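Local structure of uronate isomerase (2Q01) at residues Y226-R238 with F287-S299. The protein catalyses the interconversion of D-glucuronate and D-fructuronate, and of D-galacturonate and D-tagaturonate, in pentose and glucuronate metabolism. Sequence-based numbering, arbitrary orientation.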
ATOM      1  N   TYR B 226     -28.004 -22.108 -25.706  1.00 46.39           N
ATOM      2  CA  TYR B 226     -28.826 -20.932 -25.434  1.00 43.90           C
ATOM      3  C   TYR B 226     -30.031 -21.265 -24.539  1.00 38.07           C
ATOM      4  O   TYR B 226     -31.020 -20.535 -24.519  1.00 49.36           O
ATOM      5  CB  TYR B 226     -29.281 -20.280 -26.745  1.00 37.33           C
ATOM      6  CG  TYR B 226     -28.155 -20.002 -27.729  1.00 47.52           C
ATOM      7  CD1 TYR B 226     -27.357 -18.866 -27.606  1.00 43.07           C
ATOM      8  CD2 TYR B 226     -27.899 -20.874 -28.790  1.00 56.74           C
ATOM      9  CE1 TYR B 226     -26.328 -18.607 -28.511  1.00 54.25           C
ATOM     10  CE2 TYR B 226     -26.872 -20.629 -29.694  1.00 58.92           C
ATOM     11  CZ  TYR B 226     -26.092 -19.494 -29.551  1.00 57.53           C
ATOM     12  OH  TYR B 226     -25.079 -19.252 -30.452  1.00 52.66           O
ATOM     13  N   SER B 227     -29.931 -22.369 -23.805  1.00 40.04           N
ATOM     14  CA  SER B 227     -30.930 -22.772 -22.810  1.00 43.84           C
ATOM     15  C   SER B 227     -30.190 -23.265 -21.566  1.00 40.95           C
ATOM     16  O   SER B 227     -29.202 -23.992 -21.679  1.00 48.88           O
ATOM     17  CB  SER B 227     -31.854 -23.854 -23.374  1.00 38.27           C
ATOM     18  OG  SER B 227     -32.524 -24.555 -22.345  1.00 59.93           O
ATOM     19  N   TRP B 228     -30.685 -22.874 -20.395  1.00 39.70           N
ATOM     20  CA  TRP B 228     -29.919 -22.910 -19.136  1.00 42.44           C
ATOM     21  C   TRP B 228     -29.333 -24.249 -18.685  1.00 45.36           C
ATOM     22  O   TRP B 228     -28.115 -24.368 -18.540  1.00 49.61           O
ATOM     23  CB  TRP B 228     -30.723 -22.263 -18.004  1.00 32.14           C
ATOM     24  CG  TRP B 228     -30.063 -22.290 -16.648  1.00 34.67           C
ATOM     25  CD1 TRP B 228     -30.547 -22.888 -15.519  1.00 38.35           C
ATOM     26  CD2 TRP B 228     -28.813 -21.685 -16.275  1.00 34.04           C
ATOM     27  NE1 TRP B 228     -29.684 -22.691 -14.467  1.00 39.07           N
ATOM     28  CE2 TRP B 228     -28.612 -21.956 -14.903  1.00 38.95           C
ATOM     29  CE3 TRP B 228     -27.845 -20.939 -16.965  1.00 31.70           C
ATOM     30  CZ2 TRP B 228     -27.481 -21.508 -14.208  1.00 34.76           C
ATOM     31  CZ3 TRP B 228     -26.724 -20.500 -16.276  1.00 33.27           C
ATOM     32  CH2 TRP B 228     -26.554 -20.782 -14.909  1.00 34.15           C
ATOM     33  N   LYS B 229     -30.191 -25.242 -18.471  1.00 43.73           N
ATOM     34  CA  LYS B 229     -29.748 -26.531 -17.952  1.00 45.40           C
ATOM     35  C   LYS B 229     -28.794 -27.260 -18.895  1.00 45.69           C
ATOM     36  O   LYS B 229     -27.930 -28.020 -18.443  1.00 43.49           O
ATOM     37  CB  LYS B 229     -30.946 -27.413 -17.577  1.00 49.16           C
ATOM     38  CG  LYS B 229     -31.394 -27.233 -16.120  1.00 66.35           C
ATOM     39  CD  LYS B 229     -32.820 -27.725 -15.882  1.00 86.36           C
ATOM     40  CE  LYS B 229     -33.856 -26.655 -16.236  1.00 82.13           C
ATOM     41  NZ  LYS B 229     -35.250 -27.159 -16.116  1.00 64.02           N
ATOM     42  N   SER B 230     -28.939 -27.011 -20.195  1.00 36.72           N
ATOM     43  CA  SER B 230     -28.046 -27.614 -21.182  1.00 39.30           C
ATOM     44  C   SER B 230     -26.833 -26.738 -21.522  1.00 37.55           C
ATOM     45  O   SER B 230     -25.911 -27.190 -22.203  1.00 43.87           O
ATOM     46  CB  SER B 230     -28.814 -28.027 -22.441  1.00 36.65           C
ATOM     47  OG  SER B 230     -29.496 -26.934 -23.017  1.00 36.89           O
ATOM     48  N   TYR B 231     -26.845 -25.491 -21.056  1.00 40.21           N
ATOM     49  CA  TYR B 231     -25.663 -24.629 -21.086  1.00 33.02           C
ATOM     50  C   TYR B 231     -24.720 -25.116 -19.990  1.00 40.94           C
ATOM     51  O   TYR B 231     -23.500 -25.176 -20.173  1.00 48.16           O
ATOM     52  CB  TYR B 231     -26.067 -23.168 -20.863  1.00 30.99           C
ATOM     53  CG  TYR B 231     -24.937 -22.213 -20.526  1.00 23.88           C
ATOM     54  CD1 TYR B 231     -24.162 -21.631 -21.534  1.00 23.40           C
ATOM     55  CD2 TYR B 231     -24.668 -21.862 -19.201  1.00 27.74           C
ATOM     56  CE1 TYR B 231     -23.139 -20.746 -21.229  1.00 33.34           C
ATOM     57  CE2 TYR B 231     -23.640 -20.984 -18.885  1.00 26.96           C
ATOM     58  CZ  TYR B 231     -22.884 -20.427 -19.902  1.00 27.08           C
ATOM     59  OH  TYR B 231     -21.872 -19.556 -19.589  1.00 37.79           O
ATOM     60  N   LEU B 232     -25.311 -25.473 -18.855  1.00 40.53           N
ATOM     61  CA  LEU B 232     -24.584 -26.057 -17.741  1.00 40.11           C
ATOM     62  C   LEU B 232     -24.057 -27.452 -18.062  1.00 44.02           C
ATOM     63  O   LEU B 232     -22.938 -27.792 -17.667  1.00 50.09           O
ATOM     64  CB  LEU B 232     -25.457 -26.086 -16.486  1.00 32.27           C
ATOM     65  CG  LEU B 232     -25.775 -24.744 -15.827  1.00 32.23           C
ATOM     66  CD1 LEU B 232     -26.477 -24.980 -14.507  1.00 37.85           C
ATOM     67  CD2 LEU B 232     -24.510 -23.919 -15.628  1.00 37.58           C
ATOM     68  N   GLU B 233     -24.851 -28.249 -18.781  1.00 41.43           N
ATOM     69  CA  GLU B 233     -24.392 -29.550 -19.282  1.00 43.71           C
ATOM     70  C   GLU B 233     -23.243 -29.429 -20.271  1.00 40.87           C
ATOM     71  O   GLU B 233     -22.350 -30.268 -20.286  1.00 50.16           O
ATOM     72  CB  GLU B 233     -25.528 -30.351 -19.922  1.00 40.21           C
ATOM     73  CG  GLU B 233     -26.039 -31.493 -19.052  1.00 61.85           C
ATOM     74  CD  GLU B 233     -24.951 -32.495 -18.686  1.00 67.35           C
ATOM     75  OE1 GLU B 233     -24.257 -32.987 -19.603  1.00 75.75           O
ATOM     76  OE2 GLU B 233     -24.794 -32.793 -17.480  1.00 63.90           O
ATOM     77  N   ALA B 234     -23.278 -28.378 -21.086  1.00 40.86           N
ATOM     78  CA  ALA B 234     -22.216 -28.095 -22.041  1.00 39.69           C
ATOM     79  C   ALA B 234     -20.905 -27.732 -21.351  1.00 42.91           C
ATOM     80  O   ALA B 234     -19.835 -28.039 -21.864  1.00 49.17           O
ATOM     81  CB  ALA B 234     -22.643 -26.992 -22.982  1.00 45.40           C
ATOM     82  N   HIS B 235     -20.994 -27.082 -20.191  1.00 44.00           N
ATOM     83  CA  HIS B 235     -19.817 -26.761 -19.386  1.00 32.64           C
ATOM     84  C   HIS B 235     -19.226 -27.996 -18.721  1.00 40.78           C
ATOM     85  O   HIS B 235     -18.006 -28.125 -18.626  1.00 35.01           O
ATOM     86  CB  HIS B 235     -20.159 -25.737 -18.314  1.00 34.37           C
ATOM     87  CG  HIS B 235     -20.022 -24.316 -18.759  1.00 29.67           C
ATOM     88  ND1 HIS B 235     -18.809 -23.757 -19.095  1.00 38.67           N
ATOM     89  CD2 HIS B 235     -20.938 -23.328 -18.879  1.00 38.14           C
ATOM     90  CE1 HIS B 235     -18.985 -22.491 -19.427  1.00 34.80           C
ATOM     91  NE2 HIS B 235     -20.267 -22.205 -19.301  1.00 47.04           N
ATOM     92  N   ARG B 236     -20.096 -28.892 -18.257  1.00 36.19           N
ATOM     93  CA  ARG B 236     -19.670 -30.135 -17.623  1.00 33.08           C
ATOM     94  C   ARG B 236     -18.964 -31.057 -18.608  1.00 42.27           C
ATOM     95  O   ARG B 236     -17.911 -31.615 -18.291  1.00 49.10           O
ATOM     96  CB  ARG B 236     -20.853 -30.856 -16.990  1.00 25.71           C
ATOM     97  CG  ARG B 236     -21.352 -30.225 -15.715  1.00 40.83           C
ATOM     98  CD  ARG B 236     -22.408 -31.098 -15.042  1.00 48.45           C
ATOM     99  NE  ARG B 236     -23.355 -30.275 -14.294  1.00 56.36           N
ATOM    100  CZ  ARG B 236     -24.570 -29.938 -14.722  1.00 54.88           C
ATOM    101  NH1 ARG B 236     -25.022 -30.372 -15.894  1.00 47.14           N
ATOM    102  NH2 ARG B 236     -25.343 -29.172 -13.965  1.00 35.13           N
ATOM    103  N   LEU B 237     -19.541 -31.195 -19.801  1.00 40.84           N
ATOM    104  CA  LEU B 237     -18.967 -32.022 -20.858  1.00 40.25           C
ATOM    105  C   LEU B 237     -17.631 -31.483 -21.367  1.00 45.93           C
ATOM    106  O   LEU B 237     -16.728 -32.258 -21.684  1.00 53.30           O
ATOM    107  CB  LEU B 237     -19.953 -32.184 -22.021  1.00 39.26           C
ATOM    108  CG  LEU B 237     -21.234 -33.000 -21.806  1.00 39.73           C
ATOM    109  CD1 LEU B 237     -21.996 -33.102 -23.113  1.00 50.70           C
ATOM    110  CD2 LEU B 237     -20.966 -34.393 -21.232  1.00 45.59           C
ATOM    111  N   ARG B 238     -17.508 -30.160 -21.439  1.00 44.52           N
ATOM    112  CA  ARG B 238     -16.262 -29.539 -21.882  1.00 43.75           C
ATOM    113  C   ARG B 238     -15.178 -29.616 -20.817  1.00 37.57           C
ATOM    114  O   ARG B 238     -14.022 -29.857 -21.135  1.00 40.27           O
ATOM    115  CB  ARG B 238     -16.480 -28.093 -22.345  1.00 42.15           C
ATOM    116  CG  ARG B 238     -17.191 -27.981 -23.694  1.00 34.31           C
ATOM    117  CD  ARG B 238     -16.541 -28.852 -24.740  1.00 27.81           C
ATOM    118  NE  ARG B 238     -15.316 -28.262 -25.263  1.00 49.04           N
ATOM    119  CZ  ARG B 238     -14.359 -28.946 -25.881  1.00 46.66           C
ATOM    120  NH1 ARG B 238     -13.284 -28.315 -26.334  1.00 32.38           N
ATOM    121  NH2 ARG B 238     -14.472 -30.257 -26.040  1.00 38.82           N
ATOM    122  N   PHE B 287     -24.343 -12.328 -13.672  1.00 39.84           N
ATOM    123  CA  PHE B 287     -24.176 -13.634 -14.301  1.00 33.75           C
ATOM    124  C   PHE B 287     -22.754 -14.145 -14.148  1.00 35.89           C
ATOM    125  O   PHE B 287     -22.563 -15.308 -13.817  1.00 39.69           O
ATOM    126  CB  PHE B 287     -24.593 -13.609 -15.770  1.00 31.98           C
ATOM    127  CG  PHE B 287     -24.597 -14.967 -16.427  1.00 37.31           C
ATOM    128  CD1 PHE B 287     -25.564 -15.918 -16.095  1.00 22.64           C
ATOM    129  CD2 PHE B 287     -23.637 -15.291 -17.387  1.00 24.98           C
ATOM    130  CE1 PHE B 287     -25.571 -17.171 -16.709  1.00 36.80           C
ATOM    131  CE2 PHE B 287     -23.632 -16.534 -18.002  1.00 22.84           C
ATOM    132  CZ  PHE B 287     -24.603 -17.479 -17.667  1.00 38.68           C
ATOM    133  N   ARG B 288     -21.770 -13.271 -14.361  1.00 37.71           N
ATOM    134  CA  ARG B 288     -20.359 -13.599 -14.111  1.00 32.34           C
ATOM    135  C   ARG B 288     -20.106 -13.998 -12.650  1.00 36.97           C
ATOM    136  O   ARG B 288     -19.361 -14.938 -12.378  1.00 45.91           O
ATOM    137  CB  ARG B 288     -19.466 -12.426 -14.497  1.00 27.68           C
ATOM    138  CG  ARG B 288     -19.308 -12.233 -15.993  1.00 31.90           C
ATOM    139  CD  ARG B 288     -18.235 -11.207 -16.310  1.00 38.07           C
ATOM    140  NE  ARG B 288     -18.389  -9.975 -15.537  1.00 20.67           N
ATOM    141  CZ  ARG B 288     -18.904  -8.840 -16.004  1.00 31.42           C
ATOM    142  NH1 ARG B 288     -18.985  -7.774 -15.215  1.00 17.94           N
ATOM    143  NH2 ARG B 288     -19.327  -8.754 -17.255  1.00 17.25           N
ATOM    144  N   ALA B 289     -20.747 -13.283 -11.728  1.00 35.68           N
ATOM    145  CA  ALA B 289     -20.781 -13.637 -10.314  1.00 25.91           C
ATOM    146  C   ALA B 289     -21.441 -14.994 -10.042  1.00 28.24           C
ATOM    147  O   ALA B 289     -20.900 -15.807  -9.298  1.00 34.79           O
ATOM    148  CB  ALA B 289     -21.479 -12.536  -9.511  1.00 20.06           C
ATOM    149  N   GLN B 290     -22.608 -15.232 -10.638  1.00 33.80           N
ATOM    150  CA  GLN B 290     -23.327 -16.494 -10.441  1.00 32.00           C
ATOM    151  C   GLN B 290     -22.561 -17.674 -11.020  1.00 21.94           C
ATOM    152  O   GLN B 290     -22.534 -18.749 -10.430  1.00 27.03           O
ATOM    153  CB  GLN B 290     -24.742 -16.431 -11.034  1.00 30.59           C
ATOM    154  CG  GLN B 290     -25.534 -17.748 -10.944  1.00 24.12           C
ATOM    155  CD  GLN B 290     -25.648 -18.275  -9.522  1.00 41.97           C
ATOM    156  OE1 GLN B 290     -25.828 -17.509  -8.573  1.00 47.35           O
ATOM    157  NE2 GLN B 290     -25.551 -19.590  -9.370  1.00 38.09           N
ATOM    158  N   MET B 291     -21.917 -17.451 -12.163  1.00 35.60           N
ATOM    159  CA  MET B 291     -21.111 -18.481 -12.811  1.00 34.12           C
ATOM    160  C   MET B 291     -19.843 -18.864 -12.052  1.00 35.64           C
ATOM    161  O   MET B 291     -19.377 -19.989 -12.182  1.00 37.87           O
ATOM    162  CB  MET B 291     -20.775 -18.091 -14.250  1.00 36.26           C
ATOM    163  CG  MET B 291     -21.958 -18.184 -15.214  1.00 41.84           C
ATOM    164  SD  MET B 291     -22.899 -19.731 -15.133  1.00 30.60           S
ATOM    165  CE  MET B 291     -21.687 -20.871 -15.763  1.00 28.42           C
ATOM    166  N   LEU B 292     -19.290 -17.942 -11.261  1.00 39.84           N
ATOM    167  CA  LEU B 292     -18.166 -18.270 -10.381  1.00 32.35           C
ATOM    168  C   LEU B 292     -18.574 -19.342  -9.384  1.00 31.26           C
ATOM    169  O   LEU B 292     -17.844 -20.310  -9.178  1.00 40.45           O
ATOM    170  CB  LEU B 292     -17.631 -17.032  -9.649  1.00 30.57           C
ATOM    171  CG  LEU B 292     -16.531 -16.221 -10.347  1.00 52.23           C
ATOM    172  CD1 LEU B 292     -15.882 -15.239  -9.377  1.00 39.90           C
ATOM    173  CD2 LEU B 292     -15.463 -17.122 -10.978  1.00 48.95           C
ATOM    174  N   THR B 293     -19.757 -19.174  -8.795  1.00 27.35           N
ATOM    175  CA  THR B 293     -20.344 -20.159  -7.880  1.00 31.57           C
ATOM    176  C   THR B 293     -20.710 -21.458  -8.602  1.00 32.03           C
ATOM    177  O   THR B 293     -20.555 -22.546  -8.056  1.00 42.08           O
ATOM    178  CB  THR B 293     -21.584 -19.573  -7.186  1.00 31.10           C
ATOM    179  OG1 THR B 293     -21.190 -18.429  -6.426  1.00 33.26           O
ATOM    180  CG2 THR B 293     -22.250 -20.579  -6.241  1.00 40.83           C
ATOM    181  N   GLU B 294     -21.170 -21.331  -9.841  1.00 44.16           N
ATOM    182  CA  GLU B 294     -21.608 -22.479 -10.610  1.00 41.02           C
ATOM    183  C   GLU B 294     -20.430 -23.368 -10.987  1.00 40.04           C
ATOM    184  O   GLU B 294     -20.546 -24.592 -10.942  1.00 40.47           O
ATOM    185  CB  GLU B 294     -22.398 -22.026 -11.839  1.00 41.61           C
ATOM    186  CG  GLU B 294     -23.566 -22.940 -12.191  1.00 56.15           C
ATOM    187  CD  GLU B 294     -24.682 -22.955 -11.147  1.00 55.00           C
ATOM    188  OE1 GLU B 294     -25.200 -24.054 -10.846  1.00 65.07           O
ATOM    189  OE2 GLU B 294     -25.049 -21.880 -10.632  1.00 45.99           O
ATOM    190  N   MET B 295     -19.290 -22.745 -11.308  1.00 41.74           N
ATOM    191  CA  MET B 295     -18.052 -23.472 -11.632  1.00 28.49           C
ATOM    192  C   MET B 295     -17.480 -24.180 -10.410  1.00 25.31           C
ATOM    193  O   MET B 295     -16.835 -25.217 -10.538  1.00 35.94           O
ATOM    194  CB  MET B 295     -16.983 -22.538 -12.216  1.00 34.87           C
ATOM    195  CG  MET B 295     -17.284 -21.927 -13.583  1.00 30.98           C
ATOM    196  SD  MET B 295     -17.182 -23.036 -14.987  1.00 41.91           S
ATOM    197  CE  MET B 295     -18.907 -23.327 -15.332  1.00 52.75           C
ATOM    198  N   ALA B 296     -17.709 -23.602  -9.233  1.00 32.43           N
ATOM    199  CA  ALA B 296     -17.253 -24.166  -7.969  1.00 27.22           C
ATOM    200  C   ALA B 296     -18.100 -25.362  -7.569  1.00 40.03           C
ATOM    201  O   ALA B 296     -17.592 -26.307  -6.972  1.00 47.60           O
ATOM    202  CB  ALA B 296     -17.300 -23.121  -6.894  1.00 31.53           C
ATOM    203  N   LYS B 297     -19.390 -25.305  -7.896  1.00 39.61           N
ATOM    204  CA  LYS B 297     -20.319 -26.420  -7.706  1.00 36.34           C
ATOM    205  C   LYS B 297     -20.004 -27.609  -8.624  1.00 45.61           C
ATOM    206  O   LYS B 297     -20.269 -28.759  -8.270  1.00 44.63           O
ATOM    207  CB  LYS B 297     -21.761 -25.952  -7.939  1.00 39.25           C
ATOM    208  CG  LYS B 297     -22.337 -25.125  -6.796  1.00 35.72           C
ATOM    209  CD  LYS B 297     -23.849 -25.006  -6.882  1.00 49.32           C
ATOM    210  CE  LYS B 297     -24.274 -23.758  -7.618  1.00 47.94           C
ATOM    211  NZ  LYS B 297     -25.756 -23.633  -7.671  1.00 52.75           N
ATOM    212  N   MET B 298     -19.459 -27.322  -9.808  1.00 48.44           N
ATOM    213  CA  MET B 298     -18.998 -28.360 -10.724  1.00 43.41           C
ATOM    214  C   MET B 298     -17.685 -28.951 -10.233  1.00 43.18           C
ATOM    215  O   MET B 298     -17.455 -30.153 -10.368  1.00 49.45           O
ATOM    216  CB  MET B 298     -18.814 -27.805 -12.138  1.00 52.22           C
ATOM    217  CG  MET B 298     -20.100 -27.642 -12.931  1.00 40.63           C
ATOM    218  SD  MET B 298     -19.816 -26.804 -14.502  1.00 41.48           S
ATOM    219  CE  MET B 298     -21.458 -26.165 -14.815  1.00 54.54           C
ATOM    220  N   SER B 299     -16.838 -28.099  -9.656  1.00 40.69           N
ATOM    221  CA  SER B 299     -15.541 -28.497  -9.094  1.00 36.37           C
ATOM    222  C   SER B 299     -15.678 -29.449  -7.914  1.00 37.84           C
ATOM    223  O   SER B 299     -14.781 -30.250  -7.645  1.00 38.06           O
ATOM    224  CB  SER B 299     -14.754 -27.265  -8.664  1.00 33.75           C
ATOM    225  OG  SER B 299     -14.161 -26.634  -9.781  1.00 37.90           O
TER
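M291 drives its bent side chain in among W228, Y231, L232 and H235, a knob-into-hole fit. Its SD lies at the rim of the W228 six-membered ring, 3.8 Å from CH2, a Met-aromatic contact made edge-on, while its CE reaches the edge of Y231, 3.7 Å from CE2. W228 and Y231 both hold CG anti to the backbone N (chi1 178° and 165°), and this sends their rings across to F287, whose edge takes W228 CZ3 at 3.5 Å from its CE1. In this TIM-barrel-clan member of the metallo-dependent hydrolase superfamily the contact joins helices 228-244 and 281-302; the axes of segments 228-238 and 287-299 cross at -52°, 11.2 Å apart, with no hydrogen bond between them. M295 curls so that its CE sits over one face of H235, 3.9 Å from the ring centroid, a CH-pi contact. That imidazole is fixed in rotation by NE2 donating in the ring plane to Y231 OH (3.1 Å) and by ND1 bonding to Y197 OH; Y231 OH also bonds to V202 O. With H235 cut back to an alanine, M295 CE would probably lose its ring face, and Y231 OH and Y197 OH this partner. Further along, M298 extends beyond CG to lay CE 3.6 Å from L232 O, against H235 CB and L232 CD2.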